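Local coordinates for protein prolyl-tRNA synthetase (Naegleria fowleri, PDB 6UYH) that probably joins proline to its cognate tRNA through an ATP-dependent adenylate, as class II prolyl-tRNA synthetases do, and here holds halofuginone together with the ATP analogue AMPPNP, at residues 166-171 / 267-272; 60-65 / 143-148. All blocks are in the same frame, centred on the assembly; numbering follows the deposited sequence. Where two conformers were deposited one is given.

Contact 1 of 2, residues 166-171 / 267-272; sequences YWQEGH and NSWGLS. With HFG (7-bromo-6-chloro-3-{3-[(2R,3S)-3-hydroxypiperidin-2-yl]-2-oxopropyl}quinazolin-4(3H)-one), chain D; ANP (phosphoaminophosphonic acid-adenylate ester), chain C.
W269 lays the six-membered ring of its indole against G170, whose CA stands 3.4 Å from the ring centroid and 7° off the ring normal, a CH-pi contact over the face. The amide of Q168 comes to the same indole, tilted against the ring, with NE2 3.5 Å from CE3 of W269. These residues sit on one side of an antiparallel strand pair, 166-171 against 267-272, closed by four backbone hydrogen bonds: two join Q168 and L271, two join G170 and W269, of which G170 N to W269 O, at 2.8 Å, is the shortest.

The other side carries the ligands. The piperidine of halofuginone settles over G270, its C4' 3.4 Å from G270 N, and is lined by E169, whose CB lies 3.7 Å from C5', and by H171, whose CE1 lies 3.9 Å from C6'. CG of W167 is lodged between backbone N and carbonyl carbon (chi1 75°); the ring meets C5' through CH2, ANP O5' at its edge, and E169 CB over one face. S272 OG donates to adenine N3 of AMPPNP over 2.8 Å.

E169 OE2 accepts from H171 NE2 at 2.8 Å on the anti side, 35° out of the carboxylate plane. In the outer shell S120 and Q144 hydrogen-bond OE1, which takes only a weak bond from W167 NE1; Y125 holds H171 ND1, Y191 and N143 grip the Q168 amide, and E183 takes W269 NE1. These are central strands of the class II synthetase core, whose sheet forms the active site on one face; the piperidine probably occupies the proline site, as in other prolyl-tRNA synthetases. Bare glycine backbone admits the W269 ring and the piperidine, while E169 and Y125 would restrain rotation of H171, leaving W167 only loosely tied.

Contact 2 of 2, residues 60-65 / 143-148; sequences KFFDAE and NQWTNV
W145 points the N-H edge of its indole at the helix, where D63 receives it: NE1 donates to D63 OD1 over 2.8 Å with an N-H...O angle of 156°. The aspartate and indole run past one another in opposite senses, the carboxylate steeply turned against the ring. Seen from the tryptophan, the oxygen lies close to the ring plane; seen from the aspartate, the donor comes to the syn side of OD1 but well out of the carboxylate plane. One residue earlier on the helix, F62 meets the benzene half of the same indole. Its CG, anti to the backbone N (chi1 -168°), carries the ring toward the indole, where CD2 lies 3.7 Å from CZ2 of W145. Separately, F62 CB sits at the indole edge, in plane, 4.0 Å from CH2 of W145. The two rings are almost perpendicular, at 88°, with centroids 6.0 Å apart; the approach is oblique, with contact limited to CD2 and CB of F62 against CZ2 and CH2 of W145. The helix thus grips the indole twice, by a polar bond and by apolar contact.

N143 stands beside this pair, its amide held by Q168 and N73; N73 also gives D63 OD1 a weak hydrogen bond. Q59, a turn before D63, packs on W145. This is helix-on-sheet packing on the back of the class II core sheet: the 60-65 turn of helix 49-67 lies over the face from which N143 and W145 project and runs nearly antiparallel to 143-148, while F62 also touches Q168 on the neighbouring strand 164-174 and F61 packs against helix 177-198.

Followed from the N terminus, the chain first lays down helix 49-67, and contact 2 closes when strand 140-149 returns to it, 78 residues on. The chain then passes into strand 164-174, which pairs antiparallel with strand 140-149, and contact 1 closes a second loop when strand 261-272 comes back to its other edge, 96 residues later. The loops are in series, neither nested nor crossed. Strand 164-174 lies between strands 140-149 and 261-272, so the helix reached through contact 2 backs the same sheet whose opposite face holds the ligands in contact 1. Their centres are 8 Å apart, bridged by backbone pairing between W167 and T146.

Contact 1 of 2, residues 166-171 / 267-272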
loop_
_atom_site.group_PDB
_atom_site.type_symbol
_atom_site.label_atom_id
_atom_site.label_comp_id
_atom_site.label_asym_id
_atom_site.label_seq_id
_atom_site.Cartn_x
_atom_site.Cartn_y
_atom_site.Cartn_z
ATOM N N TYR A 166 0.531 5.951 8.715
ATOM C CA TYR A 166 0.011 4.873 7.880
ATOM C C TYR A 166 -0.683 3.869 8.784
ATOM O O TYR A 166 -0.222 3.610 9.899
ATOM C CB TYR A 166 1.147 4.217 7.071
ATOM C CG TYR A 166 1.934 5.286 6.357
ATOM C CD1 TYR A 166 1.481 5.805 5.161
ATOM C CD2 TYR A 166 3.087 5.836 6.920
ATOM C CE1 TYR A 166 2.167 6.827 4.507
ATOM C CE2 TYR A 166 3.789 6.867 6.269
ATOM C CZ TYR A 166 3.311 7.361 5.074
ATOM O OH TYR A 166 3.987 8.371 4.413
ATOM N N TRP A 167 -1.806 3.325 8.322
ATOM C CA TRP A 167 -2.534 2.365 9.144
ATOM C C TRP A 167 -3.290 1.407 8.237
ATOM O O TRP A 167 -3.255 1.523 7.009
ATOM C CB TRP A 167 -3.466 3.067 10.141
ATOM C CG TRP A 167 -4.760 3.694 9.616
ATOM C CD1 TRP A 167 -5.230 3.731 8.322
ATOM C CD2 TRP A 167 -5.725 4.392 10.408
ATOM N NE1 TRP A 167 -6.441 4.400 8.282
ATOM C CE2 TRP A 167 -6.762 4.811 9.548
ATOM C CE3 TRP A 167 -5.816 4.691 11.775
ATOM C CZ2 TRP A 167 -7.870 5.524 10.008
ATOM C CZ3 TRP A 167 -6.914 5.399 12.232
ATOM C CH2 TRP A 167 -7.924 5.809 11.348
ATOM N N GLN A 168 -3.954 0.437 8.854
ATOM C CA GLN A 168 -5.123 -0.182 8.249
ATOM C C GLN A 168 -6.313 0.252 9.083
ATOM O O GLN A 168 -6.193 0.410 10.303
ATOM C CB GLN A 168 -5.056 -1.715 8.202
ATOM C CG GLN A 168 -4.832 -2.423 9.567
ATOM C CD GLN A 168 -6.075 -2.521 10.482
ATOM O OE1 GLN A 168 -5.939 -2.543 11.711
ATOM N NE2 GLN A 168 -7.275 -2.616 9.888
ATOM N N GLU A 169 -7.445 0.481 8.421
ATOM C CA GLU A 169 -8.715 0.662 9.112
ATOM C C GLU A 169 -9.717 -0.333 8.541
ATOM O O GLU A 169 -9.904 -0.418 7.317
ATOM C CB GLU A 169 -9.233 2.117 9.011
ATOM C CG GLU A 169 -9.363 2.634 7.574
ATOM C CD GLU A 169 -9.828 4.078 7.515
ATOM O OE1 GLU A 169 -9.261 4.844 6.703
ATOM O OE2 GLU A 169 -10.756 4.439 8.271
ATOM N N GLY A 170 -10.343 -1.095 9.429
ATOM C CA GLY A 170 -11.369 -2.055 9.059
ATOM C C GLY A 170 -12.718 -1.527 9.516
ATOM O O GLY A 170 -12.818 -0.919 10.576
ATOM N N HIS A 171 -13.735 -1.738 8.690
ATOM C CA HIS A 171 -15.093 -1.256 8.944
ATOM C C HIS A 171 -16.038 -2.386 8.572
ATOM O O HIS A 171 -16.118 -2.765 7.397
ATOM C CB HIS A 171 -15.390 -0.003 8.114
ATOM C CG HIS A 171 -14.503 1.159 8.434
ATOM N ND1 HIS A 171 -14.898 2.185 9.265
ATOM C CD2 HIS A 171 -13.238 1.456 8.044
ATOM C CE1 HIS A 171 -13.917 3.062 9.378
ATOM N NE2 HIS A 171 -12.899 2.647 8.645
ATOM N N ASN A 267 -18.764 -2.214 13.480
ATOM C CA ASN A 267 -17.493 -2.068 14.176
ATOM C C ASN A 267 -16.539 -1.280 13.290
ATOM O O ASN A 267 -16.701 -1.233 12.067
ATOM C CB ASN A 267 -16.825 -3.417 14.476
ATOM C CG ASN A 267 -17.694 -4.350 15.268
ATOM O OD1 ASN A 267 -18.535 -3.931 16.075
ATOM N ND2 ASN A 267 -17.475 -5.643 15.066
ATOM N N SER A 268 -15.511 -0.696 13.908
ATOM C CA SER A 268 -14.327 -0.270 13.164
ATOM C C SER A 268 -13.100 -0.486 14.039
ATOM O O SER A 268 -13.197 -0.574 15.263
ATOM C CB SER A 268 -14.427 1.193 12.679
ATOM O OG SER A 268 -14.400 2.103 13.763
ATOM N N TRP A 269 -11.935 -0.604 13.400
ATOM C CA TRP A 269 -10.734 -0.998 14.121
ATOM C C TRP A 269 -9.524 -0.550 13.313
ATOM O O TRP A 269 -9.556 -0.582 12.083
ATOM C CB TRP A 269 -10.691 -2.520 14.375
ATOM C CG TRP A 269 -11.547 -3.383 13.424
ATOM C CD1 TRP A 269 -12.880 -3.687 13.557
ATOM C CD2 TRP A 269 -11.103 -4.063 12.228
ATOM N NE1 TRP A 269 -13.294 -4.500 12.516
ATOM C CE2 TRP A 269 -12.224 -4.746 11.689
ATOM C CE3 TRP A 269 -9.868 -4.165 11.573
ATOM C CZ2 TRP A 269 -12.149 -5.514 10.522
ATOM C CZ3 TRP A 269 -9.795 -4.935 10.393
ATOM C CH2 TRP A 269 -10.932 -5.592 9.885
ATOM N N GLY A 270 -8.478 -0.105 14.003
ATOM C CA GLY A 270 -7.294 0.380 13.306
ATOM C C GLY A 270 -6.017 0.097 14.063
ATOM O O GLY A 270 -5.992 0.057 15.297
ATOM N N LEU A 271 -4.931 -0.044 13.301
ATOM C CA LEU A 271 -3.583 -0.313 13.791
ATOM C C LEU A 271 -2.637 0.462 12.881
ATOM O O LEU A 271 -2.808 0.404 11.662
ATOM C CB LEU A 271 -3.277 -1.819 13.720
ATOM C CG LEU A 271 -1.905 -2.314 14.178
ATOM C CD1 LEU A 271 -1.895 -2.457 15.687
ATOM C CD2 LEU A 271 -1.556 -3.635 13.498
ATOM N N SER A 272 -1.655 1.180 13.448
ATOM C CA SER A 272 -0.834 2.117 12.662
ATOM C C SER A 272 0.660 1.820 12.779
ATOM O O SER A 272 1.096 0.939 13.529
ATOM C CB SER A 272 -1.071 3.557 13.117
ATOM O OG SER A 272 -0.329 3.813 14.301
HETATM O "O4'" HFG D . -10.489 7.430 13.973
HETATM C C21 HFG D . -11.160 7.249 14.968
HETATM C "C3'" HFG D . -12.011 6.012 15.143
HETATM C "C2'" HFG D . -11.547 4.768 14.374
HETATM N "N1'" HFG D . -11.663 4.929 12.919
HETATM C "C6'" HFG D . -11.360 3.683 12.204
HETATM C "C5'" HFG D . -9.969 3.188 12.496
HETATM C "C4'" HFG D . -9.752 3.059 14.007
HETATM C C39 HFG D . -10.118 4.348 14.719
HETATM O "O7'" HFG D . -9.987 4.169 16.133
HETATM C "C1'" HFG D . -11.198 8.284 16.102
HETATM N N3 HFG D . -10.811 9.615 15.641
HETATM C C4 HFG D . -11.680 10.281 14.786
HETATM O O11 HFG D . -12.750 9.794 14.469
HETATM C C10 HFG D . -11.159 11.563 14.295
HETATM C C5 HFG D . -11.928 12.351 13.440
HETATM C C2 HFG D . -9.593 10.135 15.985
HETATM N N1 HFG D . -9.095 11.243 15.565
HETATM C C9 HFG D . -9.883 11.981 14.681
HETATM C C8 HFG D . -9.355 13.162 14.160
HETATM C C7 HFG D . -10.122 13.917 13.288
HETATM BR BR1 HFG D . -9.336 15.458 12.519
HETATM C C6 HFG D . -11.405 13.534 12.957
HETATM CL CL1 HFG D . -12.418 14.547 11.972
HETATM P PG ANP C . -4.286 8.988 20.529
HETATM O O1G ANP C . -4.556 9.354 21.912
HETATM O O2G ANP C . -4.292 10.314 19.656
HETATM O O3G ANP C . -2.878 8.277 20.522
HETATM P PB ANP C . -6.643 8.148 18.879
HETATM O O1B ANP C . -7.944 8.018 19.517
HETATM O O2B ANP C . -6.534 9.550 18.204
HETATM N N3B ANP C . -5.394 7.934 19.928
HETATM P PA ANP C . -7.416 6.333 16.763
HETATM O O1A ANP C . -8.412 5.478 17.443
HETATM O O2A ANP C . -8.091 7.385 15.946
HETATM O O3A ANP C . -6.446 7.064 17.787
HETATM O "O5'" ANP C . -6.371 5.566 15.808
HETATM C "C5'" ANP C . -6.153 4.140 15.702
HETATM C "C4'" ANP C . -4.745 3.869 16.166
HETATM O "O4'" ANP C . -3.813 4.643 15.377
HETATM C "C3'" ANP C . -4.493 4.308 17.600
HETATM O "O3'" ANP C . -4.885 3.288 18.511
HETATM C "C2'" ANP C . -2.982 4.547 17.617
HETATM O "O2'" ANP C . -2.295 3.351 17.960
HETATM C "C1'" ANP C . -2.694 5.001 16.172
HETATM N N9 ANP C . -2.477 6.436 16.039
HETATM C C8 ANP C . -3.332 7.442 16.410
HETATM N N7 ANP C . -2.881 8.648 16.167
HETATM C C5 ANP C . -1.637 8.421 15.591
HETATM C C6 ANP C . -0.645 9.292 15.106
HETATM N N6 ANP C . -0.771 10.621 15.068
HETATM N N1 ANP C . 0.492 8.740 14.627
HETATM C C2 ANP C . 0.605 7.408 14.613
HETATM N N3 ANP C . -0.269 6.488 15.026
HETATM C C4 ANP C . -1.375 7.063 15.511
#

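Contact 2 of 2, residues 60-65 / 143-148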
loop_
_atom_site.group_PDB
_atom_site.type_symbol
_atom_site.label_atom_id
_atom_site.label_comp_id
_atom_site.label_asym_id
_atom_site.label_seq_id
_atom_site.Cartn_x
_atom_site.Cartn_y
_atom_site.Cartn_z
ATOM N N LYS A 60 1.464 -8.095 5.591
ATOM C CA LYS A 60 1.350 -9.441 5.046
ATOM C C LYS A 60 0.682 -10.376 6.043
ATOM O O LYS A 60 -0.217 -11.150 5.685
ATOM C CB LYS A 60 2.737 -9.958 4.662
ATOM C CG LYS A 60 2.755 -11.407 4.207
ATOM C CD LYS A 60 4.176 -11.886 3.952
ATOM C CE LYS A 60 4.187 -13.310 3.443
ATOM N NZ LYS A 60 5.386 -13.548 2.602
ATOM N N PHE A 61 1.123 -10.319 7.302
ATOM C CA PHE A 61 0.541 -11.147 8.350
ATOM C C PHE A 61 -0.926 -10.799 8.581
ATOM O O PHE A 61 -1.788 -11.685 8.616
ATOM C CB PHE A 61 1.333 -10.971 9.640
ATOM C CG PHE A 61 0.712 -11.641 10.837
ATOM C CD1 PHE A 61 0.821 -13.010 11.018
ATOM C CD2 PHE A 61 0.031 -10.896 11.784
ATOM C CE1 PHE A 61 0.265 -13.628 12.141
ATOM C CE2 PHE A 61 -0.531 -11.498 12.911
ATOM C CZ PHE A 61 -0.415 -12.871 13.085
ATOM N N PHE A 62 -1.224 -9.509 8.760
ATOM C CA PHE A 62 -2.587 -9.114 9.109
ATOM C C PHE A 62 -3.551 -9.412 7.968
ATOM O O PHE A 62 -4.647 -9.929 8.202
ATOM C CB PHE A 62 -2.621 -7.629 9.487
ATOM C CG PHE A 62 -3.917 -7.186 10.128
ATOM C CD1 PHE A 62 -4.177 -7.473 11.461
ATOM C CD2 PHE A 62 -4.852 -6.457 9.407
ATOM C CE1 PHE A 62 -5.363 -7.064 12.064
ATOM C CE2 PHE A 62 -6.044 -6.032 10.006
ATOM C CZ PHE A 62 -6.290 -6.335 11.327
ATOM N N ASP A 63 -3.151 -9.106 6.726
ATOM C CA ASP A 63 -3.968 -9.419 5.557
ATOM C C ASP A 63 -4.326 -10.894 5.515
ATOM O O ASP A 63 -5.469 -11.259 5.217
ATOM C CB ASP A 63 -3.227 -9.047 4.264
ATOM C CG ASP A 63 -3.588 -7.661 3.738
ATOM O OD1 ASP A 63 -4.441 -6.989 4.336
ATOM O OD2 ASP A 63 -2.992 -7.252 2.719
ATOM N N ALA A 64 -3.343 -11.770 5.743
ATOM C CA ALA A 64 -3.648 -13.193 5.669
ATOM C C ALA A 64 -4.614 -13.610 6.771
ATOM O O ALA A 64 -5.466 -14.474 6.544
ATOM C CB ALA A 64 -2.365 -14.026 5.731
ATOM N N GLU A 65 -4.515 -13.000 7.958
ATOM C CA GLU A 65 -5.417 -13.366 9.048
ATOM C C GLU A 65 -6.831 -12.830 8.824
ATOM O O GLU A 65 -7.812 -13.524 9.123
ATOM C CB GLU A 65 -4.859 -12.864 10.383
ATOM C CG GLU A 65 -3.576 -13.585 10.809
ATOM C CD GLU A 65 -3.749 -15.096 10.918
ATOM O OE1 GLU A 65 -4.785 -15.561 11.450
ATOM O OE2 GLU A 65 -2.841 -15.825 10.466
ATOM N N ASN A 143 -11.540 -3.478 4.503
ATOM C CA ASN A 143 -10.320 -3.000 5.131
ATOM C C ASN A 143 -9.550 -2.179 4.108
ATOM O O ASN A 143 -9.636 -2.441 2.906
ATOM C CB ASN A 143 -9.466 -4.184 5.630
ATOM C CG ASN A 143 -8.122 -3.755 6.151
ATOM O OD1 ASN A 143 -8.028 -3.187 7.242
ATOM N ND2 ASN A 143 -7.063 -4.022 5.378
ATOM N N GLN A 144 -8.813 -1.174 4.573
ATOM C CA GLN A 144 -7.895 -0.511 3.652
ATOM C C GLN A 144 -6.611 -0.112 4.367
ATOM O O GLN A 144 -6.629 0.264 5.540
ATOM C CB GLN A 144 -8.538 0.711 2.965
ATOM C CG GLN A 144 -9.199 1.715 3.888
ATOM C CD GLN A 144 -9.789 2.889 3.117
ATOM O OE1 GLN A 144 -10.138 2.755 1.946
ATOM N NE2 GLN A 144 -9.905 4.045 3.775
ATOM N N TRP A 145 -5.495 -0.235 3.639
ATOM C CA TRP A 145 -4.172 0.203 4.074
ATOM C C TRP A 145 -3.918 1.569 3.444
ATOM O O TRP A 145 -3.785 1.668 2.218
ATOM C CB TRP A 145 -3.103 -0.803 3.634
ATOM C CG TRP A 145 -3.288 -2.157 4.221
ATOM C CD1 TRP A 145 -3.974 -3.209 3.678
ATOM C CD2 TRP A 145 -2.764 -2.617 5.465
ATOM N NE1 TRP A 145 -3.915 -4.294 4.518
ATOM C CE2 TRP A 145 -3.191 -3.952 5.632
ATOM C CE3 TRP A 145 -1.997 -2.020 6.472
ATOM C CZ2 TRP A 145 -2.863 -4.707 6.755
ATOM C CZ3 TRP A 145 -1.666 -2.763 7.577
ATOM C CH2 TRP A 145 -2.105 -4.096 7.718
ATOM N N THR A 146 -3.874 2.622 4.266
ATOM C CA THR A 146 -3.892 3.988 3.752
ATOM C C THR A 146 -3.006 4.890 4.596
ATOM O O THR A 146 -2.612 4.551 5.723
ATOM C CB THR A 146 -5.307 4.609 3.751
ATOM O OG1 THR A 146 -5.713 4.853 5.104
ATOM C CG2 THR A 146 -6.328 3.709 3.124
ATOM N N ASN A 147 -2.742 6.083 4.058
ATOM C CA ASN A 147 -2.192 7.169 4.862
ATOM C C ASN A 147 -3.309 8.010 5.478
ATOM O O ASN A 147 -4.420 8.080 4.964
ATOM C CB ASN A 147 -1.228 8.044 4.042
ATOM C CG ASN A 147 -1.846 8.617 2.788
ATOM O OD1 ASN A 147 -2.860 8.143 2.293
ATOM N ND2 ASN A 147 -1.203 9.643 2.250
ATOM N N VAL A 148 -2.990 8.638 6.605
ATOM C CA VAL A 148 -3.935 9.404 7.407
ATOM C C VAL A 148 -3.261 10.715 7.776
ATOM O O VAL A 148 -2.051 10.742 8.017
ATOM C CB VAL A 148 -4.334 8.634 8.688
ATOM C CG1 VAL A 148 -5.564 9.247 9.311
ATOM C CG2 VAL A 148 -4.548 7.152 8.384
#